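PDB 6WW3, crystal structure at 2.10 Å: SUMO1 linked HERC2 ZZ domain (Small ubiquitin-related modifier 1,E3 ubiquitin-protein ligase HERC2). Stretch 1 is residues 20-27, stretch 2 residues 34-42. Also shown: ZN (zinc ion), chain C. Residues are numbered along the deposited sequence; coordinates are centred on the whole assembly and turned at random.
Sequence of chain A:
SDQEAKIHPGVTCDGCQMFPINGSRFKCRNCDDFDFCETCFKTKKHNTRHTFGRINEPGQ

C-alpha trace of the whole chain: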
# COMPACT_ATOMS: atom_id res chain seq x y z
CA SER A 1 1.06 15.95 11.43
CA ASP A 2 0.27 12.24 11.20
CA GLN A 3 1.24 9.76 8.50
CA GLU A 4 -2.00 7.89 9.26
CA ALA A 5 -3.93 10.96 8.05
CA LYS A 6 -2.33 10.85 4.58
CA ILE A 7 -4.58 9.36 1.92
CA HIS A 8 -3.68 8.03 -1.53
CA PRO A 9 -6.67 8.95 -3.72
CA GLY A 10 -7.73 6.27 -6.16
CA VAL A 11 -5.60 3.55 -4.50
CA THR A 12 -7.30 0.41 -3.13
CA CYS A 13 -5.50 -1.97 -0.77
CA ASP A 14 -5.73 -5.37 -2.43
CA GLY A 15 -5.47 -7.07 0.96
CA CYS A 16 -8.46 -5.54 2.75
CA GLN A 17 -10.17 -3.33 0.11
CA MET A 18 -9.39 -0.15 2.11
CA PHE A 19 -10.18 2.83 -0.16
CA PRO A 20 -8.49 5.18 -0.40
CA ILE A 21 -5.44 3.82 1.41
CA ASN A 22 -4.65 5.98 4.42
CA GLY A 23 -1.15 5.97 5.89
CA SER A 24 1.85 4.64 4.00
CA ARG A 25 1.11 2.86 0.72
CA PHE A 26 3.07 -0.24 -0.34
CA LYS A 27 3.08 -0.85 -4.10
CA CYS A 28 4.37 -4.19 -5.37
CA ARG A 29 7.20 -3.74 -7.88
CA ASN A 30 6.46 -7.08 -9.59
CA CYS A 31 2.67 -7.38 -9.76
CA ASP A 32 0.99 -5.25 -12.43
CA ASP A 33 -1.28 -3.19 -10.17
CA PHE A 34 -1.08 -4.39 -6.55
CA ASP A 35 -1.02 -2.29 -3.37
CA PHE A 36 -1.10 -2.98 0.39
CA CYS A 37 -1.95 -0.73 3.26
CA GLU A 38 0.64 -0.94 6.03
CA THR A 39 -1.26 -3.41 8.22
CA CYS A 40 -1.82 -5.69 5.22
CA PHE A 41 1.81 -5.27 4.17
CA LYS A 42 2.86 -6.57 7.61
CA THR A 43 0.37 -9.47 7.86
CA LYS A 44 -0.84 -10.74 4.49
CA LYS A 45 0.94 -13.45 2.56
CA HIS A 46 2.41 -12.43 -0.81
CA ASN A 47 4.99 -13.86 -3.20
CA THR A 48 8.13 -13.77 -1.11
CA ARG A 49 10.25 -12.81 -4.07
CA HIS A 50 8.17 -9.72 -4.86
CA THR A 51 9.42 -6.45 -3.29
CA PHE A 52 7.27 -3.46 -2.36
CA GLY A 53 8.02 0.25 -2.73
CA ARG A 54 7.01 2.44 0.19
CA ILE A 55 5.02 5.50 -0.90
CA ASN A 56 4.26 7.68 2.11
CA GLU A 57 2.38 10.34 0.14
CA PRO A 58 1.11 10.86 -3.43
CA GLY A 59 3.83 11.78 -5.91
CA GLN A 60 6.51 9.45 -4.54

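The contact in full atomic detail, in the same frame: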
# COMPACT_ATOMS: atom_id res chain seq x y z
N PRO A 20 -9.88 5.24 0.08
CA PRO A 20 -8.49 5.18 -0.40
C PRO A 20 -7.59 4.67 0.70
O PRO A 20 -8.01 4.72 1.87
CB PRO A 20 -8.16 6.64 -0.73
CG PRO A 20 -8.99 7.41 0.28
CD PRO A 20 -10.28 6.62 0.39
N ILE A 21 -6.39 4.17 0.37
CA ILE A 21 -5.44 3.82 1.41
C ILE A 21 -5.12 5.07 2.22
O ILE A 21 -4.82 6.14 1.66
CB ILE A 21 -4.16 3.22 0.80
CG1 ILE A 21 -4.47 1.90 0.08
CG2 ILE A 21 -3.08 2.99 1.90
CD1 ILE A 21 -3.24 1.13 -0.32
N ASN A 22 -5.19 4.95 3.55
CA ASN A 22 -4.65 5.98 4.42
C ASN A 22 -3.38 5.44 5.09
O ASN A 22 -3.22 4.24 5.26
CB ASN A 22 -5.68 6.47 5.45
CG ASN A 22 -6.06 5.41 6.47
OD1 ASN A 22 -6.88 4.55 6.19
ND2 ASN A 22 -5.44 5.47 7.64
N GLY A 23 -2.46 6.35 5.42
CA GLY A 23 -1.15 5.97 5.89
C GLY A 23 -0.18 5.73 4.75
O GLY A 23 -0.36 6.22 3.62
N SER A 24 0.88 4.97 5.04
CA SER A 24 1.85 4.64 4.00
C SER A 24 1.27 3.59 3.06
O SER A 24 0.58 2.66 3.49
CB SER A 24 3.17 4.14 4.59
OG SER A 24 3.85 5.16 5.29
N ARG A 25 1.56 3.75 1.78
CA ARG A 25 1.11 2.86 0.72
C ARG A 25 2.28 1.98 0.28
O ARG A 25 3.40 2.46 0.10
CB ARG A 25 0.59 3.68 -0.46
CG ARG A 25 0.51 2.96 -1.78
CD ARG A 25 0.30 3.92 -2.94
NE ARG A 25 0.15 3.19 -4.19
CZ ARG A 25 0.14 3.72 -5.41
NH1 ARG A 25 0.29 5.03 -5.57
NH2 ARG A 25 -0.02 2.93 -6.47
N PHE A 26 2.02 0.69 0.10
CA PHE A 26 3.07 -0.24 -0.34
C PHE A 26 2.68 -0.83 -1.69
O PHE A 26 1.80 -1.69 -1.76
CB PHE A 26 3.30 -1.34 0.71
CG PHE A 26 3.86 -0.82 2.00
CD1 PHE A 26 5.23 -0.83 2.23
CD2 PHE A 26 3.03 -0.26 2.97
CE1 PHE A 26 5.76 -0.34 3.41
CE2 PHE A 26 3.55 0.24 4.15
CZ PHE A 26 4.92 0.20 4.37
N LYS A 27 3.36 -0.39 -2.75
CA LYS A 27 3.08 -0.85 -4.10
C LYS A 27 4.04 -1.97 -4.48
O LYS A 27 5.26 -1.82 -4.36
CB LYS A 27 3.19 0.29 -5.11
CG LYS A 27 2.94 -0.18 -6.57
CD LYS A 27 2.91 1.00 -7.55
CE LYS A 27 2.82 0.53 -9.01
NZ LYS A 27 1.68 -0.39 -9.29
N PHE A 34 -0.78 -3.81 -7.85
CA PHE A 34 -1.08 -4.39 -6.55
C PHE A 34 -0.53 -3.51 -5.44
O PHE A 34 0.66 -3.18 -5.44
CB PHE A 34 -0.51 -5.81 -6.44
CG PHE A 34 -0.95 -6.58 -5.20
CD1 PHE A 34 -0.39 -6.31 -3.96
CD2 PHE A 34 -1.92 -7.57 -5.30
CE1 PHE A 34 -0.80 -7.01 -2.82
CE2 PHE A 34 -2.32 -8.29 -4.17
CZ PHE A 34 -1.76 -8.00 -2.93
N ASP A 35 -1.38 -3.17 -4.48
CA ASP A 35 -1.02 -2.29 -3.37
C ASP A 35 -1.51 -2.89 -2.05
O ASP A 35 -2.54 -3.56 -2.01
CB ASP A 35 -1.60 -0.88 -3.54
CG ASP A 35 -1.18 -0.22 -4.84
OD1 ASP A 35 -1.87 -0.40 -5.85
OD2 ASP A 35 -0.17 0.50 -4.84
N PHE A 36 -0.75 -2.63 -0.99
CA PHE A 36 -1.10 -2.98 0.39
C PHE A 36 -1.16 -1.73 1.24
O PHE A 36 -0.31 -0.85 1.11
CB PHE A 36 -0.04 -3.89 1.02
CG PHE A 36 -0.25 -5.36 0.81
CD1 PHE A 36 -1.53 -5.89 0.70
CD2 PHE A 36 0.83 -6.22 0.76
CE1 PHE A 36 -1.71 -7.25 0.54
CE2 PHE A 36 0.64 -7.58 0.60
CZ PHE A 36 -0.63 -8.09 0.49
N CYS A 37 -2.12 -1.65 2.15
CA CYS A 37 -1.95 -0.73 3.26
C CYS A 37 -0.88 -1.30 4.21
O CYS A 37 -0.39 -2.42 4.03
CB CYS A 37 -3.27 -0.47 3.98
SG CYS A 37 -3.83 -1.86 5.00
N GLU A 38 -0.49 -0.51 5.21
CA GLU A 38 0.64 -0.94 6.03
C GLU A 38 0.31 -2.18 6.86
O GLU A 38 1.13 -3.09 6.96
CB GLU A 38 1.14 0.19 6.93
CG GLU A 38 2.34 -0.22 7.78
CD GLU A 38 3.06 0.96 8.42
OE1 GLU A 38 2.80 2.12 8.04
OE2 GLU A 38 3.88 0.72 9.33
N THR A 39 -0.88 -2.22 7.46
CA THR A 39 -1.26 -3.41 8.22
C THR A 39 -1.24 -4.65 7.33
O THR A 39 -0.66 -5.68 7.69
CB THR A 39 -2.65 -3.26 8.84
OG1 THR A 39 -2.66 -2.14 9.73
CG2 THR A 39 -2.99 -4.52 9.62
N CYS A 40 -1.85 -4.56 6.14
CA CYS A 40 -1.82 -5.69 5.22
C CYS A 40 -0.40 -6.03 4.80
O CYS A 40 -0.05 -7.21 4.67
CB CYS A 40 -2.67 -5.39 3.99
SG CYS A 40 -4.42 -5.52 4.29
N PHE A 41 0.43 -5.01 4.56
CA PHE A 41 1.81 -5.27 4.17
C PHE A 41 2.53 -6.09 5.23
O PHE A 41 3.39 -6.91 4.89
CB PHE A 41 2.57 -3.97 3.93
CG PHE A 41 4.04 -4.17 3.72
CD1 PHE A 41 4.51 -4.86 2.59
CD2 PHE A 41 4.96 -3.70 4.63
CE1 PHE A 41 5.87 -5.06 2.39
CE2 PHE A 41 6.34 -3.89 4.44
CZ PHE A 41 6.79 -4.58 3.32
N LYS A 42 2.21 -5.88 6.51
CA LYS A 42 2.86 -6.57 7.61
C LYS A 42 2.26 -7.94 7.91
O LYS A 42 2.87 -8.70 8.66
CB LYS A 42 2.78 -5.74 8.90
CG LYS A 42 3.51 -4.40 8.92
CD LYS A 42 4.99 -4.53 8.84
CE LYS A 42 5.63 -3.17 9.09
NZ LYS A 42 7.08 -3.15 8.76
ZN ZN C . -5.15 -3.47 3.74
O HOH W 1 -1.32 2.24 5.49
O HOH W 2 0.81 3.61 7.54
O HOH W 3 2.00 -3.08 -8.76
O HOH W 4 -0.74 -0.02 -8.33

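Small zinc-binding domains have little room for a hydrophobic core, and the contact between residues 20-27 and 34-42 of this ZZ domain illustrates how a short antiparallel pairing can anchor a metal-binding turn and the helix that follows it. The backbone register is set by Phe26 and Phe36, a hydrogen-bonded pair: Phe26 N donates to Phe36 O at 3.0 Å, and Phe36 N returns the bond to Phe26 O at 2.8 Å. Next to it, Lys27 and Asp35 form a non-hydrogen-bonded pair, where Asp35 CA lies 3.3 Å from Phe26 O in a CA-H...O contact.

Phe26 covers the most surface. Its side chain leaves the sheet on the same face as that of Phe36, and its ring reaches past the strand to the helix. There it stacks, offset, on the Phe41 ring, with centroids 4.2 Å apart and planes only 6° from parallel, while Phe26 CE2 comes within 3.7 Å of Glu38 CB. The strand thus holds the first turn of the helix by apolar contact.

Asp35, on the sheet face it shares with Lys27, supplies the polar counterpart. Its OD2 accepts from Arg25 NE at 2.8 Å and from Arg25 NH2 at 2.9 Å, a salt bridge in which an extended arginine presents the edge of its guanidinium to a single carboxylate oxygen. A water joins Asp35 OD1 (2.8 Å) to Lys27 NZ (2.6 Å), so both carboxylate oxygens are engaged.

Where the strands diverge, water replaces direct pairing: one molecule accepts from Glu38 N at 2.9 Å and lies 2.8 Å from Ser24 O. Nearby, Ile21 CG2 packs 4.0 Å from Cys37 CB. Cys37 SG both binds zinc, at 2.4 Å from ZN, and caps the helix by accepting from Cys40 N at 3.5 Å.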